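Local coordinates for possible acyl-[acyl-carrier protein] desaturase DESA2 (acyl-[acp] desaturase) (stearoyl-acp desaturase) (Mycobacterium tuberculosis, PDB 1ZA0) that may introduce double bonds into acyl chains carried by acyl carrier protein, as a putative di-iron desaturase of mycobacterial fatty acid biosynthesis, at residues M155-R160 with A213-R218. Residues are numbered along the deposited sequence; the frame is centred on the assembly and turned at random.
Sequences MAFYER and AAIAAR. With MN (manganese (II) ion), chain B.
Phe157 reaches from helix 148-172 to helix 208-221 and touches Ile215 and Arg218, one turn apart on the second helix. The contact is apolar and buried. Ile215 meets the far end of the ring at its edge, near the ring plane: CG2 lies 4.0 Å from Phe157 CZ and 4.1 Å from Phe157 CE2. With CG2 anti to the backbone N (CG1 at chi1 -66°), that methyl is the branch of the isoleucine that reaches the ring. Arg218 contributes aliphatic carbon, its CB standing 4.2 Å from Phe157 CD2 in an oblique approach. The rest of the arginine bends away, and its NH2 forms a salt bridge with Asp221, so the charge is held on its own helix while the chain root packs on the phenyl. Backbones stay well apart, the nearest CA atoms, those of Phe157 and Arg218, being 8.2 Å from each other. Val153, a turn before Phe157, also packs on Ile215 and Arg218, and Ile254 and Arg257 of helix 247-260 press on the phenyl as well.

Metal coordination engages the same turn of helix 148-172. Glu159 grips the manganese ion with both carboxylate oxygens, OE1 at 2.3 Å and OE2 at 2.4 Å from the metal; a water, Glu107, Glu189 and His192 complete its shell. Trp103 NE1 also hydrogen-bonds to Glu159 OE2. Thus a metal-bearing helix of the ferritin-like four-helix bundle, whose site probably carries two irons in the active enzyme, as in related desaturases, is packed, with Phe157 as one of its contacts, against helix 208-221, which lies outside the four-helix bundle.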
loop_
_atom_site.group_PDB
_atom_site.type_symbol
_atom_site.label_atom_id
_atom_site.label_comp_id
_atom_site.label_asym_id
_atom_site.label_seq_id
_atom_site.Cartn_x
_atom_site.Cartn_y
_atom_site.Cartn_z
ATOM N N MET A 155 -8.956 -6.382 0.679
ATOM C CA MET A 155 -8.323 -5.408 -0.145
ATOM C C MET A 155 -8.699 -3.966 0.224
ATOM O O MET A 155 -7.833 -3.083 0.181
ATOM C CB MET A 155 -8.629 -5.647 -1.602
ATOM C CG MET A 155 -7.993 -6.889 -2.185
ATOM S SD MET A 155 -6.204 -6.979 -1.964
ATOM C CE MET A 155 -5.750 -5.502 -2.983
ATOM N N ALA A 156 -9.937 -3.733 0.665
ATOM C CA ALA A 156 -10.304 -2.394 1.054
ATOM C C ALA A 156 -9.523 -1.931 2.272
ATOM O O ALA A 156 -9.034 -0.772 2.322
ATOM C CB ALA A 156 -11.865 -2.305 1.304
ATOM N N PHE A 157 -9.401 -2.805 3.258
ATOM C CA PHE A 157 -8.670 -2.458 4.444
ATOM C C PHE A 157 -7.163 -2.305 4.153
ATOM O O PHE A 157 -6.496 -1.479 4.732
ATOM C CB PHE A 157 -8.840 -3.532 5.492
ATOM C CG PHE A 157 -10.053 -3.391 6.312
ATOM C CD1 PHE A 157 -10.140 -2.396 7.259
ATOM C CD2 PHE A 157 -11.119 -4.317 6.186
ATOM C CE1 PHE A 157 -11.262 -2.261 8.052
ATOM C CE2 PHE A 157 -12.280 -4.189 7.008
ATOM C CZ PHE A 157 -12.347 -3.152 7.918
ATOM N N TYR A 158 -6.646 -3.221 3.345
ATOM C CA TYR A 158 -5.236 -3.307 3.060
ATOM C C TYR A 158 -4.786 -2.066 2.248
ATOM O O TYR A 158 -3.773 -1.457 2.576
ATOM C CB TYR A 158 -4.922 -4.623 2.304
ATOM C CG TYR A 158 -3.448 -4.776 1.922
ATOM C CD1 TYR A 158 -2.535 -5.234 2.861
ATOM C CD2 TYR A 158 -2.984 -4.438 0.661
ATOM C CE1 TYR A 158 -1.179 -5.383 2.554
ATOM C CE2 TYR A 158 -1.611 -4.585 0.340
ATOM C CZ TYR A 158 -0.720 -5.040 1.308
ATOM O OH TYR A 158 0.637 -5.213 1.053
ATOM N N GLU A 159 -5.577 -1.653 1.265
ATOM C CA GLU A 159 -5.346 -0.402 0.592
ATOM C C GLU A 159 -5.475 0.807 1.492
ATOM O O GLU A 159 -4.726 1.755 1.343
ATOM C CB GLU A 159 -6.212 -0.246 -0.657
ATOM C CG GLU A 159 -5.898 -1.288 -1.704
ATOM C CD GLU A 159 -4.563 -0.930 -2.401
ATOM O OE1 GLU A 159 -3.900 0.078 -1.962
ATOM O OE2 GLU A 159 -4.200 -1.561 -3.383
ATOM N N ARG A 160 -6.376 0.772 2.465
ATOM C CA ARG A 160 -6.458 1.895 3.376
ATOM C C ARG A 160 -5.189 1.954 4.260
ATOM O O ARG A 160 -4.696 3.007 4.504
ATOM C CB ARG A 160 -7.695 1.793 4.269
ATOM C CG ARG A 160 -7.897 3.056 5.162
ATOM C CD ARG A 160 -9.253 3.085 5.861
ATOM N NE ARG A 160 -9.579 4.386 6.422
ATOM C CZ ARG A 160 -10.409 5.291 5.934
ATOM N NH1 ARG A 160 -11.053 5.111 4.799
ATOM N NH2 ARG A 160 -10.569 6.418 6.612
ATOM N N ALA A 213 -19.970 -10.041 8.251
ATOM C CA ALA A 213 -19.157 -11.076 8.864
ATOM C C ALA A 213 -17.721 -11.012 8.371
ATOM O O ALA A 213 -16.834 -11.214 9.138
ATOM C CB ALA A 213 -19.738 -12.483 8.560
ATOM N N ALA A 214 -17.545 -10.770 7.083
ATOM C CA ALA A 214 -16.225 -10.608 6.514
ATOM C C ALA A 214 -15.518 -9.387 7.140
ATOM O O ALA A 214 -14.359 -9.472 7.505
ATOM C CB ALA A 214 -16.305 -10.526 5.031
ATOM N N ILE A 215 -16.232 -8.291 7.354
ATOM C CA ILE A 215 -15.623 -7.100 7.914
ATOM C C ILE A 215 -15.230 -7.353 9.346
ATOM O O ILE A 215 -14.123 -6.956 9.794
ATOM C CB ILE A 215 -16.579 -5.867 7.769
ATOM C CG1 ILE A 215 -16.773 -5.517 6.297
ATOM C CG2 ILE A 215 -16.028 -4.692 8.592
ATOM C CD1 ILE A 215 -17.944 -4.558 6.002
ATOM N N ALA A 216 -16.096 -8.048 10.083
ATOM C CA ALA A 216 -15.782 -8.406 11.473
ATOM C C ALA A 216 -14.529 -9.251 11.584
ATOM O O ALA A 216 -13.657 -8.971 12.402
ATOM C CB ALA A 216 -16.982 -9.140 12.139
ATOM N N ALA A 217 -14.406 -10.240 10.720
ATOM C CA ALA A 217 -13.273 -11.186 10.795
ATOM C C ALA A 217 -11.926 -10.515 10.424
ATOM O O ALA A 217 -10.915 -10.748 11.087
ATOM C CB ALA A 217 -13.546 -12.389 9.906
ATOM N N ARG A 218 -11.916 -9.684 9.369
ATOM C CA ARG A 218 -10.745 -8.881 9.013
ATOM C C ARG A 218 -10.378 -7.882 10.096
ATOM O O ARG A 218 -9.216 -7.789 10.464
ATOM C CB ARG A 218 -10.951 -8.192 7.676
ATOM C CG ARG A 218 -10.831 -9.132 6.508
ATOM C CD ARG A 218 -9.553 -10.124 6.516
ATOM N NE ARG A 218 -10.001 -11.467 6.119
ATOM C CZ ARG A 218 -10.428 -12.462 6.935
ATOM N NH1 ARG A 218 -10.850 -13.584 6.385
ATOM N NH2 ARG A 218 -10.409 -12.389 8.264
HETATM MN MN MN B . -2.421 -0.020 -3.688
HETATM O O HOH W 1 -1.451 -1.242 -2.181
#